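Local coordinates for protein exoenzyme S (Pseudomonas aeruginosa, PDB 6GN8) that probably transfers ADP-ribose from NAD+ to target proteins through this C-terminal toxin domain of a secreted virulence factor that also has a GTPase-activating part, at residues C[108-113]-C[131-136]; C[51-56]-C[96-101]. The protein carries 2 engineered substitutions. One frame throughout, in Å; residues are numbered along the deposited sequence.

Contact 1: C[108-113]-C[131-136]; sequences TFRGTR and GYLSTS
Arg-110 reaches from strand 108-112 across the start of strand 133-136 and grips the carbonyl of Ser-134. Its CG stands anti to the backbone N (chi1 175°), and the chain stays extended as far as NE, which carries the guanidinium past Thr-135 to Leu-133. CB passes Thr-135 CG2 at 4.2 Å. Next, CG and CD run alongside Ser-134 O, with CD at 3.5 Å from it. NE, at 3.7 Å from Leu-133 CD1, lies under that methyl and is buried without a polar partner. The same methyl sits over the centre of one guanidinium face, so a branched aliphatic residue suits the place. At the tip, Arg-110 NH1 donates to Ser-134 O at 3.0 Å. The acceptor lies in the guanidinium plane, and the donor uses a lone pair in the carbonyl plane, so the bond fixes the rotation of the flat group. NH1 also donates to a water, which in turn donates to Tyr-132 O.

An arginine on this strand facing a Ser-Thr-Ser sequence, here Ser-134 to Ser-136, is the hallmark of R-S-E ADP-ribosyltransferases, in which these elements help to shape the NAD+ site. The two strands meet steeply, at 115°, and form a single antiparallel bridge: Phe-109 and Ser-136 exchange two backbone hydrogen bonds, from Phe-109 N to Ser-136 O and from Ser-136 N to Phe-109 O, both 2.8 Å. Strand 108-112 meanwhile pairs with strand 149-155 of the larger sheet. Small hydroxyl residues fit the close crossing beside the bridge: Thr-108 OG1 and Thr-135 OG1 approach to 2.8 Å with their side chains at about a right angle, and Thr-135 OG1 is hydrogen-bonded to Ile-173 O.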
ATOM      1  N   THR C 108       9.941 -19.223  18.196  1.00 42.38           N
ATOM      2  CA  THR C 108      10.254 -19.756  19.535  1.00 42.01           C
ATOM      3  C   THR C 108       9.374 -19.082  20.572  1.00 44.69           C
ATOM      4  O   THR C 108       8.716 -18.082  20.284  1.00 43.39           O
ATOM      5  CB  THR C 108      11.742 -19.626  19.875  1.00 47.53           C
ATOM      6  OG1 THR C 108      12.118 -18.246  19.866  1.00 45.27           O
ATOM      7  CG2 THR C 108      12.654 -20.461  18.958  1.00 43.49           C
ATOM      8  N   PHE C 109       9.334 -19.653  21.769  1.00 42.30           N
ATOM      9  CA  PHE C 109       8.427 -19.223  22.825  1.00 41.56           C
ATOM     10  C   PHE C 109       9.167 -18.940  24.089  1.00 47.16           C
ATOM     11  O   PHE C 109      10.255 -19.477  24.328  1.00 46.39           O
ATOM     12  CB  PHE C 109       7.345 -20.301  23.047  1.00 43.59           C
ATOM     13  CG  PHE C 109       6.837 -20.870  21.729  1.00 45.76           C
ATOM     14  CD1 PHE C 109       5.953 -20.145  20.935  1.00 47.13           C
ATOM     15  CD2 PHE C 109       7.354 -22.065  21.221  1.00 47.21           C
ATOM     16  CE1 PHE C 109       5.556 -20.629  19.693  1.00 47.34           C
ATOM     17  CE2 PHE C 109       6.949 -22.543  19.977  1.00 49.16           C
ATOM     18  CZ  PHE C 109       6.040 -21.834  19.235  1.00 47.00           C
ATOM     19  N   ARG C 110       8.586 -18.064  24.904  1.00 45.88           N
ATOM     20  CA  ARG C 110       9.223 -17.665  26.151  1.00 46.81           C
ATOM     21  C   ARG C 110       8.176 -17.234  27.186  1.00 54.04           C
ATOM     22  O   ARG C 110       7.316 -16.424  26.890  1.00 54.72           O
ATOM     23  CB  ARG C 110      10.213 -16.532  25.848  1.00 46.67           C
ATOM     24  CG  ARG C 110      10.875 -15.925  27.048  1.00 50.87           C
ATOM     25  CD  ARG C 110      11.675 -14.726  26.630  1.00 54.50           C
ATOM     26  NE  ARG C 110      11.998 -13.926  27.806  1.00 57.99           N
ATOM     27  CZ  ARG C 110      13.062 -14.113  28.569  1.00 65.30           C
ATOM     28  NH1 ARG C 110      13.943 -15.060  28.274  1.00 48.45           N
ATOM     29  NH2 ARG C 110      13.259 -13.353  29.635  1.00 65.63           N
ATOM     30  N   GLY C 111       8.267 -17.791  28.379  1.00 53.63           N
ATOM     31  CA  GLY C 111       7.403 -17.452  29.499  1.00 54.69           C
ATOM     32  C   GLY C 111       8.216 -16.967  30.689  1.00 62.98           C
ATOM     33  O   GLY C 111       9.326 -17.459  30.923  1.00 65.69           O
ATOM     34  N   THR C 112       7.711 -15.951  31.405  1.00 58.76           N
ATOM     35  CA  THR C 112       8.317 -15.389  32.621  1.00 59.05           C
ATOM     36  C   THR C 112       7.192 -15.168  33.635  1.00 64.87           C
ATOM     37  O   THR C 112       6.067 -14.836  33.234  1.00 63.11           O
ATOM     38  CB  THR C 112       9.135 -14.111  32.353  1.00 65.59           C
ATOM     39  OG1 THR C 112       8.305 -13.088  31.825  1.00 58.81           O
ATOM     40  CG2 THR C 112      10.315 -14.335  31.432  1.00 68.62           C
ATOM     41  N   ARG C 113       7.478 -15.381  34.937  1.00 64.36           N
ATOM     42  CA  ARG C 113       6.490 -15.233  36.020  1.00 65.45           C
ATOM     43  C   ARG C 113       5.994 -13.764  36.109  1.00 69.00           C
ATOM     44  O   ARG C 113       4.816 -13.527  36.411  1.00 67.54           O
ATOM     45  CB  ARG C 113       7.061 -15.722  37.370  1.00 69.73           C
ATOM     46  CG  ARG C 113       6.033 -15.777  38.525  1.00 91.47           C
ATOM     47  CD  ARG C 113       6.649 -15.799  39.926  1.00114.81           C
ATOM     48  NE  ARG C 113       7.774 -14.865  40.097  1.00134.94           N
ATOM     49  CZ  ARG C 113       7.660 -13.578  40.425  1.00154.73           C
ATOM     50  NH1 ARG C 113       6.462 -13.037  40.621  1.00142.12           N
ATOM     51  NH2 ARG C 113       8.743 -12.822  40.555  1.00144.45           N
ATOM     52  N   GLY C 131      20.246  -8.764  29.316  1.00 50.42           N
ATOM     53  CA  GLY C 131      20.709 -10.137  29.446  1.00 49.61           C
ATOM     54  C   GLY C 131      20.524 -10.892  28.147  1.00 51.55           C
ATOM     55  O   GLY C 131      19.955 -10.360  27.189  1.00 50.65           O
ATOM     56  N   TYR C 132      21.003 -12.138  28.093  1.00 47.50           N
ATOM     57  CA  TYR C 132      20.768 -13.006  26.932  1.00 46.24           C
ATOM     58  C   TYR C 132      19.286 -13.405  26.952  1.00 48.57           C
ATOM     59  O   TYR C 132      18.675 -13.419  28.031  1.00 45.84           O
ATOM     60  CB  TYR C 132      21.692 -14.234  26.967  1.00 46.23           C
ATOM     61  CG  TYR C 132      23.135 -13.876  26.701  1.00 47.27           C
ATOM     62  CD1 TYR C 132      23.989 -13.510  27.740  1.00 49.10           C
ATOM     63  CD2 TYR C 132      23.653 -13.901  25.408  1.00 47.96           C
ATOM     64  CE1 TYR C 132      25.303 -13.114  27.490  1.00 49.99           C
ATOM     65  CE2 TYR C 132      24.971 -13.519  25.148  1.00 49.37           C
ATOM     66  CZ  TYR C 132      25.793 -13.144  26.196  1.00 52.85           C
ATOM     67  OH  TYR C 132      27.093 -12.809  25.952  1.00 54.11           O
ATOM     68  N   LEU C 133      18.696 -13.663  25.773  1.00 46.25           N
ATOM     69  CA  LEU C 133      17.280 -14.026  25.658  1.00 44.02           C
ATOM     70  C   LEU C 133      17.098 -15.512  25.276  1.00 48.71           C
ATOM     71  O   LEU C 133      17.252 -15.923  24.112  1.00 48.78           O
ATOM     72  CB  LEU C 133      16.553 -13.120  24.651  1.00 43.59           C
ATOM     73  CG  LEU C 133      15.024 -13.089  24.766  1.00 46.52           C
ATOM     74  CD1 LEU C 133      14.580 -12.139  25.868  1.00 46.79           C
ATOM     75  CD2 LEU C 133      14.386 -12.663  23.468  1.00 47.62           C
ATOM     76  N   SER C 134      16.762 -16.301  26.285  1.00 44.22           N
ATOM     77  CA  SER C 134      16.472 -17.717  26.162  1.00 42.26           C
ATOM     78  C   SER C 134      15.023 -17.884  25.704  1.00 44.61           C
ATOM     79  O   SER C 134      14.076 -17.299  26.258  1.00 41.76           O
ATOM     80  CB  SER C 134      16.715 -18.436  27.491  1.00 43.23           C
ATOM     81  OG  SER C 134      18.002 -18.125  28.017  1.00 53.31           O
ATOM     82  N   THR C 135      14.870 -18.638  24.644  1.00 41.87           N
ATOM     83  CA  THR C 135      13.566 -18.977  24.107  1.00 40.82           C
ATOM     84  C   THR C 135      13.615 -20.491  23.905  1.00 44.35           C
ATOM     85  O   THR C 135      14.699 -21.088  23.970  1.00 43.71           O
ATOM     86  CB  THR C 135      13.235 -18.156  22.847  1.00 44.20           C
ATOM     87  OG1 THR C 135      14.061 -18.579  21.784  1.00 45.36           O
ATOM     88  CG2 THR C 135      13.377 -16.646  23.032  1.00 40.11           C
ATOM     89  N   SER C 136      12.458 -21.112  23.711  1.00 40.23           N
ATOM     90  CA  SER C 136      12.359 -22.547  23.545  1.00 40.48           C
ATOM     91  C   SER C 136      11.528 -22.861  22.283  1.00 44.97           C
ATOM     92  O   SER C 136      10.574 -22.142  22.001  1.00 43.87           O
ATOM     93  CB  SER C 136      11.729 -23.143  24.805  1.00 43.09           C
ATOM     94  OG  SER C 136      10.901 -24.280  24.581  1.00 54.99           O
TER
HETATM   95  O   HOH W   1      16.777 -14.931  29.256  1.00 41.65           O

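Contact 2: C[51-56]-C[96-101]; sequences IHSDAE and FEKSGQ
Ile-51 brings its backbone O to within 4.3 Å of Lys-98 CD, where the loop entering helix 54-77 meets the last turn of helix 83-99. Helix 54-77 starts with a capping box, formed by Ser-53 and Glu-56, and that box faces Lys-98. Ile-51 also lays its CG2 over one face of the His-52 ring, offset toward the rim, which covers part of that face of the imidazole.

His-52 links the segments through its ring nitrogen NE2. His-52 NE2 donates to Ser-99 OG at 2.9 Å, with an angle at the hydrogen of 163°. The hydroxyl lies only 4° out of the ring plane, so it meets the imidazole at its edge, along the N-H. Ser-99 OG in addition donates to Ala-95 O one turn back, which uses the hydroxyl's proton and leaves its oxygen to accept from the histidine. NE2 also makes a weak bond to Ala-95 O.

Ser-53, at the N-cap, suits its post because its hydroxyl can accept from a backbone N-H of the first turn: Glu-56 N reaches Ser-53 OG at 3.4 Å, a weak bond. In return Ser-53 N donates to Glu-56 OE1 at 3.2 Å, arriving from well above the carboxylate plane.

Glu-56 completes the box and turns toward helix 83-99 from there. Its position at a helix N-terminus and beside an ammonium group would be expected to stabilise the negative charge. Lys-98, fully extended beyond CG, crosses the glutamate at about a right angle and forms a salt bridge that is weak as a hydrogen bond, with NZ 3.1 Å from Glu-56 OE2. The ammonium is shared with Asp-25 of helix 24-36 in a second salt bridge. Lower on the same lysine, the methylene CD rests 3.3 Å from Glu-56 OE1.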
ATOM      1  N   ILE C  51      30.498 -26.209  14.399  1.00 77.55           N
ATOM      2  CA  ILE C  51      30.521 -24.819  13.964  1.00 76.38           C
ATOM      3  C   ILE C  51      31.208 -23.977  15.075  1.00 74.27           C
ATOM      4  O   ILE C  51      31.989 -23.080  14.769  1.00 74.45           O
ATOM      5  CB  ILE C  51      29.111 -24.265  13.541  1.00 79.46           C
ATOM      6  CG1 ILE C  51      29.160 -22.752  13.158  1.00 80.52           C
ATOM      7  CG2 ILE C  51      27.978 -24.551  14.578  1.00 76.91           C
ATOM      8  CD1 ILE C  51      30.042 -22.424  11.925  1.00 88.57           C
ATOM      9  N   HIS C  52      30.976 -24.322  16.354  1.00 65.94           N
ATOM     10  CA  HIS C  52      31.556 -23.566  17.464  1.00 62.65           C
ATOM     11  C   HIS C  52      32.757 -24.247  18.077  1.00 65.06           C
ATOM     12  O   HIS C  52      32.805 -25.474  18.146  1.00 65.51           O
ATOM     13  CB  HIS C  52      30.501 -23.317  18.552  1.00 60.15           C
ATOM     14  CG  HIS C  52      29.314 -22.555  18.063  1.00 61.69           C
ATOM     15  ND1 HIS C  52      28.058 -23.124  18.037  1.00 62.05           N
ATOM     16  CD2 HIS C  52      29.240 -21.302  17.561  1.00 62.76           C
ATOM     17  CE1 HIS C  52      27.260 -22.200  17.525  1.00 60.67           C
ATOM     18  NE2 HIS C  52      27.927 -21.086  17.229  1.00 61.56           N
ATOM     19  N   SER C  53      33.711 -23.426  18.566  1.00 59.23           N
ATOM     20  CA  SER C  53      34.917 -23.831  19.281  1.00 57.81           C
ATOM     21  C   SER C  53      34.551 -24.480  20.620  1.00 59.18           C
ATOM     22  O   SER C  53      33.417 -24.327  21.075  1.00 58.67           O
ATOM     23  CB  SER C  53      35.801 -22.610  19.533  1.00 60.90           C
ATOM     24  OG  SER C  53      35.252 -21.756  20.529  1.00 68.14           O
ATOM     25  N   ASP C  54      35.513 -25.155  21.272  1.00 54.82           N
ATOM     26  CA  ASP C  54      35.337 -25.790  22.586  1.00 53.41           C
ATOM     27  C   ASP C  54      34.899 -24.771  23.632  1.00 54.82           C
ATOM     28  O   ASP C  54      33.992 -25.048  24.390  1.00 52.27           O
ATOM     29  CB  ASP C  54      36.642 -26.465  23.057  1.00 55.55           C
ATOM     30  CG  ASP C  54      37.106 -27.699  22.299  1.00 65.53           C
ATOM     31  OD1 ASP C  54      36.287 -28.287  21.556  1.00 65.26           O
ATOM     32  OD2 ASP C  54      38.291 -28.096  22.474  1.00 73.58           O
ATOM     33  N   ALA C  55      35.518 -23.580  23.624  1.00 53.91           N
ATOM     34  CA  ALA C  55      35.236 -22.458  24.516  1.00 52.94           C
ATOM     35  C   ALA C  55      33.790 -22.018  24.438  1.00 56.77           C
ATOM     36  O   ALA C  55      33.169 -21.776  25.476  1.00 55.04           O
ATOM     37  CB  ALA C  55      36.140 -21.286  24.180  1.00 54.83           C
ATOM     38  N   GLU C  56      33.243 -21.948  23.209  1.00 54.69           N
ATOM     39  CA  GLU C  56      31.871 -21.523  22.925  1.00 52.71           C
ATOM     40  C   GLU C  56      30.858 -22.574  23.367  1.00 54.71           C
ATOM     41  O   GLU C  56      29.857 -22.227  23.987  1.00 52.83           O
ATOM     42  CB  GLU C  56      31.720 -21.211  21.425  1.00 55.08           C
ATOM     43  CG  GLU C  56      32.441 -19.940  21.037  1.00 62.09           C
ATOM     44  CD  GLU C  56      32.957 -19.847  19.617  1.00 85.85           C
ATOM     45  OE1 GLU C  56      32.379 -20.483  18.705  1.00 69.42           O
ATOM     46  OE2 GLU C  56      33.962 -19.130  19.424  1.00 84.43           O
ATOM     47  N   PHE C  96      28.112 -16.046  18.996  1.00 56.36           N
ATOM     48  CA  PHE C  96      27.154 -15.271  18.197  1.00 55.92           C
ATOM     49  C   PHE C  96      27.868 -14.609  17.003  1.00 66.29           C
ATOM     50  O   PHE C  96      27.282 -14.474  15.926  1.00 67.46           O
ATOM     51  CB  PHE C  96      26.406 -14.233  19.059  1.00 55.10           C
ATOM     52  CG  PHE C  96      25.300 -14.823  19.912  1.00 52.61           C
ATOM     53  CD1 PHE C  96      24.059 -15.131  19.360  1.00 52.52           C
ATOM     54  CD2 PHE C  96      25.491 -15.044  21.274  1.00 52.22           C
ATOM     55  CE1 PHE C  96      23.049 -15.710  20.140  1.00 50.95           C
ATOM     56  CE2 PHE C  96      24.480 -15.618  22.058  1.00 52.11           C
ATOM     57  CZ  PHE C  96      23.263 -15.944  21.481  1.00 49.74           C
ATOM     58  N   GLU C  97      29.147 -14.240  17.180  1.00 66.42           N
ATOM     59  CA  GLU C  97      29.948 -13.625  16.119  1.00 68.80           C
ATOM     60  C   GLU C  97      30.104 -14.570  14.944  1.00 74.75           C
ATOM     61  O   GLU C  97      29.898 -14.161  13.810  1.00 75.71           O
ATOM     62  CB  GLU C  97      31.316 -13.213  16.650  1.00 71.40           C
ATOM     63  CG  GLU C  97      31.296 -11.919  17.431  1.00 84.37           C
ATOM     64  CD  GLU C  97      32.654 -11.254  17.480  1.00112.46           C
ATOM     65  OE1 GLU C  97      33.445 -11.576  18.397  1.00 95.28           O
ATOM     66  OE2 GLU C  97      32.934 -10.423  16.587  1.00115.30           O
ATOM     67  N   LYS C  98      30.406 -15.847  15.229  1.00 72.95           N
ATOM     68  CA  LYS C  98      30.600 -16.916  14.245  1.00 74.48           C
ATOM     69  C   LYS C  98      29.291 -17.382  13.590  1.00 79.59           C
ATOM     70  O   LYS C  98      29.308 -17.830  12.443  1.00 81.03           O
ATOM     71  CB  LYS C  98      31.280 -18.133  14.912  1.00 75.93           C
ATOM     72  CG  LYS C  98      32.714 -17.874  15.350  1.00 87.37           C
ATOM     73  CD  LYS C  98      33.386 -19.127  15.890  1.00 87.21           C
ATOM     74  CE  LYS C  98      34.790 -18.826  16.335  1.00 85.27           C
ATOM     75  NZ  LYS C  98      35.466 -20.023  16.894  1.00 91.74           N
ATOM     76  N   SER C  99      28.173 -17.299  14.319  1.00 75.95           N
ATOM     77  CA  SER C  99      26.881 -17.826  13.900  1.00 75.11           C
ATOM     78  C   SER C  99      26.188 -17.046  12.812  1.00 79.76           C
ATOM     79  O   SER C  99      25.779 -17.666  11.833  1.00 80.67           O
ATOM     80  CB  SER C  99      25.945 -17.967  15.094  1.00 76.55           C
ATOM     81  OG  SER C  99      26.429 -19.020  15.909  1.00 86.73           O
ATOM     82  N   GLY C 100      25.993 -15.743  12.999  1.00 76.52           N
ATOM     83  CA  GLY C 100      25.253 -14.925  12.041  1.00 77.10           C
ATOM     84  C   GLY C 100      23.779 -15.310  11.915  1.00 81.01           C
ATOM     85  O   GLY C 100      23.216 -15.958  12.810  1.00 78.63           O
ATOM     86  N   GLN C 101      23.148 -14.935  10.775  1.00 78.66           N
ATOM     87  CA  GLN C 101      21.731 -15.195  10.480  1.00 76.95           C
ATOM     88  C   GLN C 101      21.492 -16.577   9.819  1.00 82.58           C
ATOM     89  O   GLN C 101      22.178 -16.935   8.860  1.00 85.11           O
ATOM     90  CB  GLN C 101      21.155 -14.086   9.575  1.00 78.30           C
ATOM     91  CG  GLN C 101      21.039 -12.706  10.250  1.00 89.89           C
ATOM     92  CD  GLN C 101      19.783 -11.922   9.887  1.00106.74           C
ATOM     93  OE1 GLN C 101      19.064 -12.221   8.922  1.00106.01           O
ATOM     94  NE2 GLN C 101      19.485 -10.886  10.659  1.00 91.60           N
TER

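How the contacts relate
The two contacts lie in series along the chain: strand 106-112, which carries contact 1, is the next element after helix 83-99, whose last turn belongs to contact 2. Their centres are 20 Å apart. Even so they touch at one point, where the Tyr-132 ring packs on Phe-96, with CE2 of Tyr-132 3.8 Å from CE2 of Phe-96. Contact 1 is buried, its centre about 7 Å from the centre of the chain, and carries the arginine and Ser-Thr-Ser elements that probably border the NAD+ site. Contact 2 lies at the surface, joining helix ends on the helical side of the domain. Tyr-132 reaches further into this helical side, bonding through OH to Asp-89 of helix 83-99.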